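Local coordinates for protein phosphoribosylformylglycinamidine synthase 2 (Thermus thermophilus, PDB 3VIU) that is a large single-chain synthase of the PurM-like family, built from two paired AIR-synthase-type halves, and holds adenosine-5'-diphosphate and a magnesium ion, at residues V36-C42 with A262-S267; F147-I152 with G233-K239; K203-D207 with P288-M294. One frame throughout, in Å; residues are numbered along the deposited sequence.

Contacts 2 and 3 cross along the chain, since K203-D207 falls between F147-I152 and G233-K239 while P288-M294 follows both; A262-S267, paired in contact 1 with V36-C42 near the N-terminus, lies between G233-K239 and P288-M294. All three share the C-terminal AIR-synthase-type region of residues 194-347. Contact 1 joins it to the linker region, contact 2 to the N-terminal AIR-synthase-type region, and contact 3 stays within it. Their centres are separate: about 24 Å between contacts 1 and 2, 19 Å between 1 and 3, and 21 Å between 2 and 3. This region thus meets two others through helix ends and their adjoining turns, while a salt-bridge network and a beta bridge join two of its own loops.

Contact 1 of 3, residues V36-C42 with A262-S267; sequences VMWSEHC and AAGLTS
M37, a selenomethionine, and V36 meet A263 and the first turn of helix 264-275, so the end of helix 28-37 in the linker region docks on the C-terminal AIR-synthase-type module of this PurM-like protein. The tight part is apolar. V36 turns its CG1 branch to A263 CB at 3.6 Å, a placement that follows from chi1 of -178°, with this methyl opposite the backbone N. M37 runs alongside T266, the two side chains sliding past each other in opposite directions, with its CG against T266 CG2. Bends at chi2 and chi3 then fold the chain's end across the helix start: M37 SE rests 3.6 Å from S267 CB, while M37 CE lies near S267 CA. C42 adds its sulfur from the short helix 40-43, with SG 4.2 Å from A262 CB and equally far from A263 CB.

The hydroxyls of T266 and S267 both have partners: T266 OG1 bonds to L300 O, and S267 OG turns back within its segment. The looser side is at H41, which is exposed. Its imidazole meets A262 with one edge, CD2 and NE2 both lying 3.4 Å from A262 CB, near the ring plane. Between nearest atoms, this side chain is about 5 Å from bound ADP; a phosphate ion, probably from the crystallisation liquor, lies closer still. S39, at the N-cap position of helix 40-43, also ties the turn together, its OG donating to V36 O at 2.9 Å. On the other segment, S267 OG reaches A262 O at 2.6 Å, its hydroxyl tilted 21° from the carbonyl plane.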
ATOM      1  N   VAL A  36      -4.167  22.297 -12.448  1.00 32.03           N
ATOM      2  CA  VAL A  36      -4.185  21.306 -11.377  1.00 31.77           C
ATOM      3  C   VAL A  36      -4.953  20.023 -11.707  1.00 32.14           C
ATOM      4  O   VAL A  36      -4.496  18.926 -11.387  1.00 32.67           O
ATOM      5  CB  VAL A  36      -4.752  21.921 -10.069  1.00 31.64           C
ATOM      6  CG1 VAL A  36      -4.732  20.887  -8.943  1.00 29.65           C
ATOM      7  CG2 VAL A  36      -3.926  23.142  -9.672  1.00 30.43           C
HETATM    8  N   MSE A  37      -6.113  20.150 -12.343  1.00 32.11           N
HETATM    9  CA  MSE A  37      -6.904  18.968 -12.682  1.00 32.70           C
HETATM   10  C   MSE A  37      -6.294  18.134 -13.805  1.00 30.93           C
HETATM   11  O   MSE A  37      -6.573  16.942 -13.919  1.00 31.37           O
HETATM   12  CB  MSE A  37      -8.332  19.370 -13.056  1.00 36.08           C
HETATM   13  CG  MSE A  37      -9.164  19.845 -11.873  1.00 41.81           C
HETATM   14 SE   MSE A  37      -9.414  18.469 -10.498  1.00 53.14          SE
HETATM   15  CE  MSE A  37     -10.843  17.452 -11.337  1.00 46.06           C
ATOM     16  N   TRP A  38      -5.456  18.762 -14.623  1.00 28.48           N
ATOM     17  CA  TRP A  38      -4.813  18.081 -15.737  1.00 26.54           C
ATOM     18  C   TRP A  38      -3.372  17.656 -15.454  1.00 25.78           C
ATOM     19  O   TRP A  38      -2.690  17.127 -16.332  1.00 25.55           O
ATOM     20  CB  TRP A  38      -4.875  18.973 -16.978  1.00 24.88           C
ATOM     21  CG  TRP A  38      -6.174  18.852 -17.708  1.00 24.76           C
ATOM     22  CD1 TRP A  38      -7.384  18.498 -17.180  1.00 23.91           C
ATOM     23  CD2 TRP A  38      -6.394  19.058 -19.110  1.00 24.80           C
ATOM     24  NE1 TRP A  38      -8.340  18.464 -18.165  1.00 23.52           N
ATOM     25  CE2 TRP A  38      -7.760  18.806 -19.360  1.00 23.83           C
ATOM     26  CE3 TRP A  38      -5.567  19.432 -20.181  1.00 25.03           C
ATOM     27  CZ2 TRP A  38      -8.322  18.916 -20.635  1.00 23.65           C
ATOM     28  CZ3 TRP A  38      -6.127  19.542 -21.449  1.00 24.33           C
ATOM     29  CH2 TRP A  38      -7.493  19.284 -21.664  1.00 23.54           C
ATOM     30  N   SER A  39      -2.910  17.892 -14.230  1.00 24.91           N
ATOM     31  CA  SER A  39      -1.556  17.507 -13.836  1.00 25.64           C
ATOM     32  C   SER A  39      -1.545  15.981 -13.707  1.00 24.80           C
ATOM     33  O   SER A  39      -2.592  15.374 -13.468  1.00 24.55           O
ATOM     34  CB  SER A  39      -1.185  18.147 -12.491  1.00 26.41           C
ATOM     35  OG  SER A  39      -1.927  17.574 -11.423  1.00 27.16           O
ATOM     36  N   GLU A  40      -0.380  15.358 -13.857  1.00 21.93           N
ATOM     37  CA  GLU A  40      -0.319  13.901 -13.771  1.00 22.52           C
ATOM     38  C   GLU A  40      -0.906  13.371 -12.469  1.00 21.04           C
ATOM     39  O   GLU A  40      -1.538  12.319 -12.456  1.00 19.68           O
ATOM     40  CB  GLU A  40       1.123  13.398 -13.908  1.00 22.66           C
ATOM     41  CG  GLU A  40       1.220  11.883 -14.086  1.00 22.40           C
ATOM     42  CD  GLU A  40       0.853  11.425 -15.490  1.00 22.66           C
ATOM     43  OE1 GLU A  40       0.480  10.240 -15.658  1.00 21.27           O
ATOM     44  OE2 GLU A  40       0.949  12.244 -16.429  1.00 22.60           O
ATOM     45  N   HIS A  41      -0.699  14.108 -11.381  1.00 22.51           N
ATOM     46  CA  HIS A  41      -1.198  13.697 -10.071  1.00 22.79           C
ATOM     47  C   HIS A  41      -2.689  13.391 -10.105  1.00 21.54           C
ATOM     48  O   HIS A  41      -3.123  12.338  -9.644  1.00 21.85           O
ATOM     49  CB  HIS A  41      -0.931  14.781  -9.021  1.00 23.40           C
ATOM     50  CG  HIS A  41      -1.314  14.377  -7.629  1.00 24.78           C
ATOM     51  ND1 HIS A  41      -0.511  13.585  -6.837  1.00 25.82           N
ATOM     52  CD2 HIS A  41      -2.440  14.603  -6.913  1.00 25.82           C
ATOM     53  CE1 HIS A  41      -1.127  13.338  -5.694  1.00 25.47           C
ATOM     54  NE2 HIS A  41      -2.300  13.944  -5.714  1.00 24.90           N
ATOM     55  N   CYS A  42      -3.467  14.307 -10.670  1.00 22.15           N
ATOM     56  CA  CYS A  42      -4.916  14.142 -10.751  1.00 22.70           C
ATOM     57  C   CYS A  42      -5.435  13.439 -12.000  1.00 21.52           C
ATOM     58  O   CYS A  42      -6.402  12.685 -11.935  1.00 23.02           O
ATOM     59  CB  CYS A  42      -5.607  15.506 -10.652  1.00 23.41           C
ATOM     60  SG  CYS A  42      -5.409  16.359  -9.070  1.00 29.65           S
ATOM     61  N   ALA A 262      -6.067  16.513  -3.013  1.00 33.61           N
ATOM     62  CA  ALA A 262      -5.392  17.261  -4.054  1.00 32.49           C
ATOM     63  C   ALA A 262      -6.446  17.999  -4.873  1.00 31.40           C
ATOM     64  O   ALA A 262      -7.421  17.393  -5.319  1.00 30.47           O
ATOM     65  CB  ALA A 262      -4.602  16.309  -4.942  1.00 32.68           C
ATOM     66  N   ALA A 263      -6.246  19.303  -5.052  1.00 28.85           N
ATOM     67  CA  ALA A 263      -7.163  20.135  -5.828  1.00 26.69           C
ATOM     68  C   ALA A 263      -8.419  20.507  -5.037  1.00 25.14           C
ATOM     69  O   ALA A 263      -9.381  21.035  -5.596  1.00 25.28           O
ATOM     70  CB  ALA A 263      -7.541  19.421  -7.133  1.00 23.32           C
ATOM     71  N   GLY A 264      -8.388  20.224  -3.738  1.00 23.81           N
ATOM     72  CA  GLY A 264      -9.495  20.530  -2.842  1.00 21.44           C
ATOM     73  C   GLY A 264     -10.925  20.489  -3.366  1.00 21.53           C
ATOM     74  O   GLY A 264     -11.391  19.477  -3.895  1.00 21.41           O
ATOM     75  N   LEU A 265     -11.626  21.605  -3.192  1.00 20.75           N
ATOM     76  CA  LEU A 265     -13.016  21.745  -3.615  1.00 20.09           C
ATOM     77  C   LEU A 265     -13.217  21.469  -5.095  1.00 20.14           C
ATOM     78  O   LEU A 265     -14.190  20.830  -5.486  1.00 21.13           O
ATOM     79  CB  LEU A 265     -13.520  23.154  -3.291  1.00 21.28           C
ATOM     80  CG  LEU A 265     -13.839  23.491  -1.837  1.00 17.59           C
ATOM     81  CD1 LEU A 265     -13.955  24.992  -1.664  1.00 19.73           C
ATOM     82  CD2 LEU A 265     -15.125  22.799  -1.441  1.00 18.44           C
ATOM     83  N   THR A 266     -12.297  21.950  -5.920  1.00 19.26           N
ATOM     84  CA  THR A 266     -12.399  21.736  -7.352  1.00 19.23           C
ATOM     85  C   THR A 266     -12.505  20.250  -7.708  1.00 20.91           C
ATOM     86  O   THR A 266     -13.449  19.845  -8.384  1.00 21.73           O
ATOM     87  CB  THR A 266     -11.199  22.354  -8.085  1.00 19.52           C
ATOM     88  OG1 THR A 266     -11.171  23.767  -7.843  1.00 17.08           O
ATOM     89  CG2 THR A 266     -11.300  22.103  -9.579  1.00 17.27           C
ATOM     90  N   SER A 267     -11.560  19.434  -7.246  1.00 21.30           N
ATOM     91  CA  SER A 267     -11.580  18.000  -7.554  1.00 21.06           C
ATOM     92  C   SER A 267     -12.711  17.244  -6.852  1.00 21.27           C
ATOM     93  O   SER A 267     -13.265  16.295  -7.401  1.00 21.92           O
ATOM     94  CB  SER A 267     -10.238  17.359  -7.190  1.00 22.42           C
ATOM     95  OG  SER A 267      -9.976  17.476  -5.800  1.00 29.42           O
TER

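Contact 2 of 3, residues F147-I152 with G233-K239; sequences FYGNAI and GDPFLGK
P235 enters a hole formed by F147, Y148, A151 and I152, a knob-into-hole fit between the end of helix 132-152 and the start of helix 235-250. Followed outward, its CB lies almost exactly over the centre of the Y148 ring, 3.6 Å from the centroid and 2° off the normal, which makes a CH-pi contact; the same CB also touches A151 CB. P235 CG packs against A151 CB at 3.4 Å and approaches F147 CZ. The last ring carbon, CD, is 3.5 Å from F147 CZ, the F147 side chain crossing the proline at about a right angle. A chi1 of -152°, with CG roughly opposite the backbone N, swings the Y148 ring toward the proline; its hydroxyl bonds to E306, which also accepts from D234 N.

Two further contacts flank the proline. A151 CB sits over one face of the F236 ring, offset toward the rim, at 4.2 Å from the centroid. I152 sends CD1 to the backbone of G238, 3.5 Å from its C atom. D234 caps the second helix, its OD2 accepting from L237 N at 3.2 Å from above the carboxylate plane. The segment axes approach to 8.4 Å at 39°, the geometry of a close helix-helix packing interface, here between the N- and C-terminal AIR-synthase-type modules.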
ATOM      1  N   PHE A 147       2.197  10.154  15.104  1.00 22.27           N
ATOM      2  CA  PHE A 147       1.425  11.292  15.580  1.00 22.64           C
ATOM      3  C   PHE A 147      -0.028  11.267  15.133  1.00 21.72           C
ATOM      4  O   PHE A 147      -0.936  11.380  15.950  1.00 23.69           O
ATOM      5  CB  PHE A 147       2.065  12.603  15.118  1.00 23.50           C
ATOM      6  CG  PHE A 147       1.131  13.782  15.166  1.00 24.20           C
ATOM      7  CD1 PHE A 147       0.705  14.397  13.988  1.00 23.84           C
ATOM      8  CD2 PHE A 147       0.661  14.272  16.385  1.00 25.55           C
ATOM      9  CE1 PHE A 147      -0.173  15.486  14.019  1.00 22.31           C
ATOM     10  CE2 PHE A 147      -0.219  15.360  16.430  1.00 24.81           C
ATOM     11  CZ  PHE A 147      -0.635  15.968  15.242  1.00 22.32           C
ATOM     12  N   TYR A 148      -0.256  11.115  13.837  1.00 20.23           N
ATOM     13  CA  TYR A 148      -1.620  11.116  13.344  1.00 19.61           C
ATOM     14  C   TYR A 148      -2.403   9.886  13.762  1.00 18.43           C
ATOM     15  O   TYR A 148      -3.498   9.997  14.309  1.00 16.70           O
ATOM     16  CB  TYR A 148      -1.633  11.250  11.821  1.00 17.77           C
ATOM     17  CG  TYR A 148      -2.891  11.903  11.319  1.00 16.57           C
ATOM     18  CD1 TYR A 148      -4.079  11.189  11.228  1.00 17.17           C
ATOM     19  CD2 TYR A 148      -2.912  13.262  11.004  1.00 16.03           C
ATOM     20  CE1 TYR A 148      -5.264  11.816  10.836  1.00 18.79           C
ATOM     21  CE2 TYR A 148      -4.083  13.893  10.617  1.00 17.28           C
ATOM     22  CZ  TYR A 148      -5.253  13.168  10.537  1.00 16.89           C
ATOM     23  OH  TYR A 148      -6.414  13.794  10.178  1.00 19.74           O
ATOM     24  N   GLY A 149      -1.829   8.719  13.502  1.00 19.28           N
ATOM     25  CA  GLY A 149      -2.482   7.467  13.839  1.00 19.55           C
ATOM     26  C   GLY A 149      -2.783   7.278  15.308  1.00 20.88           C
ATOM     27  O   GLY A 149      -3.876   6.844  15.664  1.00 21.89           O
ATOM     28  N   ASN A 150      -1.824   7.589  16.170  1.00 21.42           N
ATOM     29  CA  ASN A 150      -2.045   7.436  17.600  1.00 24.21           C
ATOM     30  C   ASN A 150      -3.099   8.412  18.098  1.00 24.66           C
ATOM     31  O   ASN A 150      -3.871   8.094  19.005  1.00 25.20           O
ATOM     32  CB  ASN A 150      -0.742   7.640  18.367  1.00 26.95           C
ATOM     33  CG  ASN A 150       0.226   6.474  18.192  1.00 29.43           C
ATOM     34  OD1 ASN A 150       1.349   6.516  18.691  1.00 31.19           O
ATOM     35  ND2 ASN A 150      -0.209   5.427  17.487  1.00 29.37           N
ATOM     36  N   ALA A 151      -3.136   9.597  17.500  1.00 23.26           N
ATOM     37  CA  ALA A 151      -4.106  10.602  17.897  1.00 21.10           C
ATOM     38  C   ALA A 151      -5.511  10.291  17.384  1.00 20.35           C
ATOM     39  O   ALA A 151      -6.491  10.569  18.074  1.00 20.51           O
ATOM     40  CB  ALA A 151      -3.669  11.971  17.414  1.00 19.37           C
ATOM     41  N   ILE A 152      -5.624   9.709  16.191  1.00 18.00           N
ATOM     42  CA  ILE A 152      -6.948   9.422  15.652  1.00 16.59           C
ATOM     43  C   ILE A 152      -7.520   8.071  16.062  1.00 15.43           C
ATOM     44  O   ILE A 152      -8.682   7.793  15.808  1.00 14.71           O
ATOM     45  CB  ILE A 152      -6.986   9.558  14.100  1.00 17.89           C
ATOM     46  CG1 ILE A 152      -8.436   9.783  13.645  1.00 18.04           C
ATOM     47  CG2 ILE A 152      -6.428   8.307  13.432  1.00 16.73           C
ATOM     48  CD1 ILE A 152      -8.565  10.439  12.284  1.00 16.58           C
ATOM     49  N   GLY A 233      -1.454  18.480   9.693  1.00 31.00           N
ATOM     50  CA  GLY A 233      -2.780  17.903   9.819  1.00 29.21           C
ATOM     51  C   GLY A 233      -3.226  17.870  11.266  1.00 27.28           C
ATOM     52  O   GLY A 233      -2.395  17.794  12.167  1.00 28.71           O
ATOM     53  N   ASP A 234      -4.532  17.934  11.494  1.00 25.83           N
ATOM     54  CA  ASP A 234      -5.086  17.906  12.847  1.00 24.77           C
ATOM     55  C   ASP A 234      -5.896  16.631  13.044  1.00 23.64           C
ATOM     56  O   ASP A 234      -7.076  16.573  12.706  1.00 23.30           O
ATOM     57  CB  ASP A 234      -5.979  19.132  13.079  1.00 24.69           C
ATOM     58  CG  ASP A 234      -6.622  19.138  14.453  1.00 24.72           C
ATOM     59  OD1 ASP A 234      -7.364  20.094  14.753  1.00 27.68           O
ATOM     60  OD2 ASP A 234      -6.395  18.192  15.236  1.00 24.63           O
ATOM     61  N   PRO A 235      -5.267  15.590  13.610  1.00 24.32           N
ATOM     62  CA  PRO A 235      -5.893  14.285  13.868  1.00 23.71           C
ATOM     63  C   PRO A 235      -7.005  14.330  14.909  1.00 24.07           C
ATOM     64  O   PRO A 235      -7.952  13.537  14.870  1.00 24.18           O
ATOM     65  CB  PRO A 235      -4.719  13.432  14.321  1.00 24.44           C
ATOM     66  CG  PRO A 235      -3.877  14.427  15.063  1.00 24.25           C
ATOM     67  CD  PRO A 235      -3.887  15.619  14.126  1.00 22.68           C
ATOM     68  N   PHE A 236      -6.885  15.258  15.844  1.00 23.52           N
ATOM     69  CA  PHE A 236      -7.889  15.403  16.880  1.00 24.39           C
ATOM     70  C   PHE A 236      -9.223  15.763  16.241  1.00 23.60           C
ATOM     71  O   PHE A 236     -10.263  15.216  16.613  1.00 22.10           O
ATOM     72  CB  PHE A 236      -7.417  16.453  17.880  1.00 25.70           C
ATOM     73  CG  PHE A 236      -6.133  16.071  18.556  1.00 26.95           C
ATOM     74  CD1 PHE A 236      -6.117  15.073  19.524  1.00 25.16           C
ATOM     75  CD2 PHE A 236      -4.925  16.643  18.158  1.00 26.86           C
ATOM     76  CE1 PHE A 236      -4.918  14.645  20.081  1.00 27.91           C
ATOM     77  CE2 PHE A 236      -3.718  16.220  18.710  1.00 25.67           C
ATOM     78  CZ  PHE A 236      -3.713  15.221  19.669  1.00 27.09           C
ATOM     79  N   LEU A 237      -9.181  16.669  15.265  1.00 23.36           N
ATOM     80  CA  LEU A 237     -10.375  17.073  14.534  1.00 20.77           C
ATOM     81  C   LEU A 237     -10.738  15.936  13.585  1.00 20.95           C
ATOM     82  O   LEU A 237     -11.906  15.738  13.238  1.00 20.26           O
ATOM     83  CB  LEU A 237     -10.102  18.347  13.738  1.00 21.98           C
ATOM     84  CG  LEU A 237     -11.166  18.759  12.719  1.00 22.23           C
ATOM     85  CD1 LEU A 237     -12.507  18.945  13.406  1.00 23.23           C
ATOM     86  CD2 LEU A 237     -10.725  20.040  12.023  1.00 22.28           C
ATOM     87  N   GLY A 238      -9.720  15.182  13.179  1.00 20.03           N
ATOM     88  CA  GLY A 238      -9.938  14.065  12.279  1.00 21.48           C
ATOM     89  C   GLY A 238     -10.836  13.021  12.908  1.00 21.70           C
ATOM     90  O   GLY A 238     -11.714  12.467  12.247  1.00 21.64           O
ATOM     91  N   LYS A 239     -10.613  12.755  14.194  1.00 23.46           N
ATOM     92  CA  LYS A 239     -11.409  11.780  14.940  1.00 22.23           C
ATOM     93  C   LYS A 239     -12.879  12.204  14.919  1.00 21.16           C
ATOM     94  O   LYS A 239     -13.771  11.394  14.664  1.00 18.58           O
ATOM     95  CB  LYS A 239     -10.905  11.695  16.384  1.00 22.90           C
ATOM     96  CG  LYS A 239     -11.713  10.778  17.300  1.00 25.45           C
ATOM     97  CD  LYS A 239     -11.575   9.307  16.927  1.00 27.59           C
ATOM     98  CE  LYS A 239     -12.449   8.427  17.828  1.00 30.26           C
ATOM     99  NZ  LYS A 239     -12.428   6.977  17.461  1.00 31.33           N
TER

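Contact 3 of 3, residues K203-D207 with P288-M294; sequences KTGRD and PTREEGM
R206 and E291, with D207 and R290, form a four-residue salt-bridge network between two loops. Among the ionic contacts, R290 takes D207 end-on: NH1 reaches OD2 at 2.6 Å and NH2 reaches OD1 at 3.0 Å, with the guanidinium and carboxylate planes 32° apart. The OD1 bond uses the syn lone pair. R206 instead meets E291 side-on, NE and NH1 both donating to OE1 from the same face of the carboxylate, and NE is 3.0 Å from that oxygen. These planes are turned 64° apart. E291 OE2 accepts R206 N, nearly straight at 170°, and also R290 NH1. Two arginines thus hold this carboxylate, which would probably offset the nearby like charge of D207 OD2, 4.4 Å from E291 OE2. R206 NH2 has a further salt bridge to E298.

Backbone bonding comes next. T204 N donates to P288 O at 2.9 Å and R290 N to T204 O at 3.1 Å, a single beta bridge of T204 with T289 that joins the loop after strand 196-201 to the loop after strand 279-283. Both strands belong to the seven-stranded mixed sheet of the C-terminal AIR-synthase-type module. From side chain to backbone, R206 NH1 donates to E292 O, in the carbonyl plane.

Van der Waals contacts make up the third group. Selenomethionine M294 has SE near T204 O, and the bend at chi3 brings its CE to 3.3 Å from G205 O, while its CG lies over one guanidinium face of R206. Over a face of the R290 guanidinium sits G205 CA. K203 crosses R290 at about a right angle, its CG 3.3 Å from R290 CB.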
ATOM      1  N   LYS A 203     -11.734  24.715   8.401  1.00 22.83           N
ATOM      2  CA  LYS A 203     -12.075  25.798   7.500  1.00 25.02           C
ATOM      3  C   LYS A 203     -10.978  25.905   6.437  1.00 24.15           C
ATOM      4  O   LYS A 203      -9.824  25.577   6.694  1.00 24.68           O
ATOM      5  CB  LYS A 203     -12.247  27.113   8.273  1.00 27.53           C
ATOM      6  CG  LYS A 203     -11.220  27.367   9.357  1.00 36.20           C
ATOM      7  CD  LYS A 203     -11.443  26.477  10.581  1.00 41.19           C
ATOM      8  CE  LYS A 203     -10.302  26.618  11.593  1.00 44.07           C
ATOM      9  NZ  LYS A 203     -10.092  28.029  12.069  1.00 44.66           N
ATOM     10  N   THR A 204     -11.350  26.337   5.237  1.00 22.33           N
ATOM     11  CA  THR A 204     -10.402  26.454   4.133  1.00 20.95           C
ATOM     12  C   THR A 204      -9.426  27.613   4.274  1.00 21.20           C
ATOM     13  O   THR A 204      -9.837  28.772   4.400  1.00 18.93           O
ATOM     14  CB  THR A 204     -11.141  26.608   2.788  1.00 19.44           C
ATOM     15  OG1 THR A 204     -11.934  25.444   2.552  1.00 20.76           O
ATOM     16  CG2 THR A 204     -10.162  26.786   1.650  1.00 16.03           C
ATOM     17  N   GLY A 205      -8.136  27.286   4.239  1.00 20.47           N
ATOM     18  CA  GLY A 205      -7.096  28.294   4.337  1.00 22.15           C
ATOM     19  C   GLY A 205      -6.180  28.268   3.122  1.00 24.33           C
ATOM     20  O   GLY A 205      -6.454  27.577   2.139  1.00 24.00           O
ATOM     21  N   ARG A 206      -5.092  29.028   3.172  1.00 25.68           N
ATOM     22  CA  ARG A 206      -4.149  29.059   2.061  1.00 27.10           C
ATOM     23  C   ARG A 206      -3.107  27.974   2.276  1.00 27.38           C
ATOM     24  O   ARG A 206      -1.951  28.254   2.572  1.00 28.84           O
ATOM     25  CB  ARG A 206      -3.496  30.441   1.957  1.00 26.58           C
ATOM     26  CG  ARG A 206      -4.337  31.428   1.162  1.00 28.34           C
ATOM     27  CD  ARG A 206      -3.791  32.845   1.189  1.00 28.68           C
ATOM     28  NE  ARG A 206      -4.111  33.519   2.442  1.00 33.20           N
ATOM     29  CZ  ARG A 206      -4.799  34.656   2.535  1.00 32.20           C
ATOM     30  NH1 ARG A 206      -5.036  35.181   3.728  1.00 33.33           N
ATOM     31  NH2 ARG A 206      -5.246  35.270   1.448  1.00 32.42           N
ATOM     32  N   ASP A 207      -3.547  26.727   2.124  1.00 28.63           N
ATOM     33  CA  ASP A 207      -2.701  25.552   2.313  1.00 27.98           C
ATOM     34  C   ASP A 207      -2.403  24.828   1.001  1.00 27.98           C
ATOM     35  O   ASP A 207      -3.300  24.599   0.188  1.00 25.48           O
ATOM     36  CB  ASP A 207      -3.377  24.572   3.276  1.00 28.51           C
ATOM     37  CG  ASP A 207      -3.680  25.188   4.632  1.00 28.60           C
ATOM     38  OD1 ASP A 207      -4.419  24.554   5.410  1.00 32.69           O
ATOM     39  OD2 ASP A 207      -3.183  26.292   4.931  1.00 30.35           O
ATOM     40  N   PRO A 288     -16.563  28.011   4.654  1.00 21.72           N
ATOM     41  CA  PRO A 288     -15.902  28.446   5.891  1.00 21.39           C
ATOM     42  C   PRO A 288     -14.443  28.790   5.614  1.00 20.79           C
ATOM     43  O   PRO A 288     -13.704  27.974   5.079  1.00 21.35           O
ATOM     44  CB  PRO A 288     -16.021  27.222   6.798  1.00 21.46           C
ATOM     45  CG  PRO A 288     -17.257  26.561   6.310  1.00 22.60           C
ATOM     46  CD  PRO A 288     -17.106  26.654   4.815  1.00 21.11           C
ATOM     47  N   THR A 289     -14.033  29.991   5.995  1.00 21.93           N
ATOM     48  CA  THR A 289     -12.671  30.443   5.760  1.00 22.85           C
ATOM     49  C   THR A 289     -11.882  30.612   7.059  1.00 24.58           C
ATOM     50  O   THR A 289     -12.442  30.964   8.096  1.00 24.97           O
ATOM     51  CB  THR A 289     -12.669  31.786   5.001  1.00 21.99           C
ATOM     52  OG1 THR A 289     -13.465  32.736   5.721  1.00 21.71           O
ATOM     53  CG2 THR A 289     -13.228  31.612   3.596  1.00 18.77           C
ATOM     54  N   ARG A 290     -10.574  30.373   6.982  1.00 25.31           N
ATOM     55  CA  ARG A 290      -9.685  30.485   8.134  1.00 25.10           C
ATOM     56  C   ARG A 290      -8.820  31.733   8.035  1.00 25.37           C
ATOM     57  O   ARG A 290      -8.255  32.184   9.034  1.00 25.37           O
ATOM     58  CB  ARG A 290      -8.781  29.253   8.200  1.00 26.03           C
ATOM     59  CG  ARG A 290      -7.847  29.208   9.395  1.00 26.32           C
ATOM     60  CD  ARG A 290      -6.848  28.079   9.223  1.00 26.94           C
ATOM     61  NE  ARG A 290      -5.846  28.395   8.210  1.00 27.62           N
ATOM     62  CZ  ARG A 290      -5.174  27.488   7.505  1.00 28.94           C
ATOM     63  NH1 ARG A 290      -4.272  27.879   6.611  1.00 26.62           N
ATOM     64  NH2 ARG A 290      -5.418  26.192   7.681  1.00 27.45           N
ATOM     65  N   GLU A 291      -8.709  32.276   6.825  1.00 26.13           N
ATOM     66  CA  GLU A 291      -7.903  33.472   6.579  1.00 27.52           C
ATOM     67  C   GLU A 291      -8.684  34.528   5.806  1.00 28.34           C
ATOM     68  O   GLU A 291      -9.575  34.209   5.022  1.00 28.05           O
ATOM     69  CB  GLU A 291      -6.633  33.100   5.813  1.00 26.39           C
ATOM     70  CG  GLU A 291      -5.718  32.172   6.589  1.00 29.87           C
ATOM     71  CD  GLU A 291      -4.540  31.685   5.771  1.00 31.61           C
ATOM     72  OE1 GLU A 291      -3.795  32.535   5.242  1.00 33.14           O
ATOM     73  OE2 GLU A 291      -4.358  30.454   5.660  1.00 31.29           O
ATOM     74  N   GLU A 292      -8.332  35.788   6.027  1.00 29.83           N
ATOM     75  CA  GLU A 292      -9.006  36.907   5.381  1.00 31.28           C
ATOM     76  C   GLU A 292      -8.495  37.199   3.972  1.00 29.79           C
ATOM     77  O   GLU A 292      -7.386  36.816   3.613  1.00 30.92           O
ATOM     78  CB  GLU A 292      -8.839  38.162   6.244  1.00 34.65           C
ATOM     79  CG  GLU A 292      -9.848  39.255   5.954  1.00 41.36           C
ATOM     80  CD  GLU A 292      -9.649  40.487   6.821  1.00 45.14           C
ATOM     81  OE1 GLU A 292      -9.253  40.338   8.001  1.00 46.72           O
ATOM     82  OE2 GLU A 292      -9.907  41.605   6.323  1.00 46.99           O
ATOM     83  N   GLY A 293      -9.324  37.874   3.179  1.00 28.83           N
ATOM     84  CA  GLY A 293      -8.946  38.256   1.828  1.00 27.60           C
ATOM     85  C   GLY A 293      -8.510  37.158   0.884  1.00 29.18           C
ATOM     86  O   GLY A 293      -7.609  37.352   0.064  1.00 27.97           O
HETATM   87  N   MSE A 294      -9.147  36.001   0.986  1.00 29.87           N
HETATM   88  CA  MSE A 294      -8.806  34.887   0.121  1.00 31.11           C
HETATM   89  C   MSE A 294      -9.480  35.041  -1.229  1.00 29.86           C
HETATM   90  O   MSE A 294     -10.684  35.265  -1.308  1.00 30.15           O
HETATM   91  CB  MSE A 294      -9.224  33.574   0.767  1.00 33.88           C
HETATM   92  CG  MSE A 294      -8.389  33.227   1.972  1.00 37.85           C
HETATM   93 SE   MSE A 294      -8.833  31.494   2.656  1.00 46.34          SE
HETATM   94  CE  MSE A 294      -8.027  30.395   1.276  1.00 40.23           C
TER
HETATM   95  O   HOH W   1      -7.710  24.896   7.933  1.00 21.71           O
HETATM   96  O   HOH W   2      -1.476  29.630   5.668  1.00 40.94           O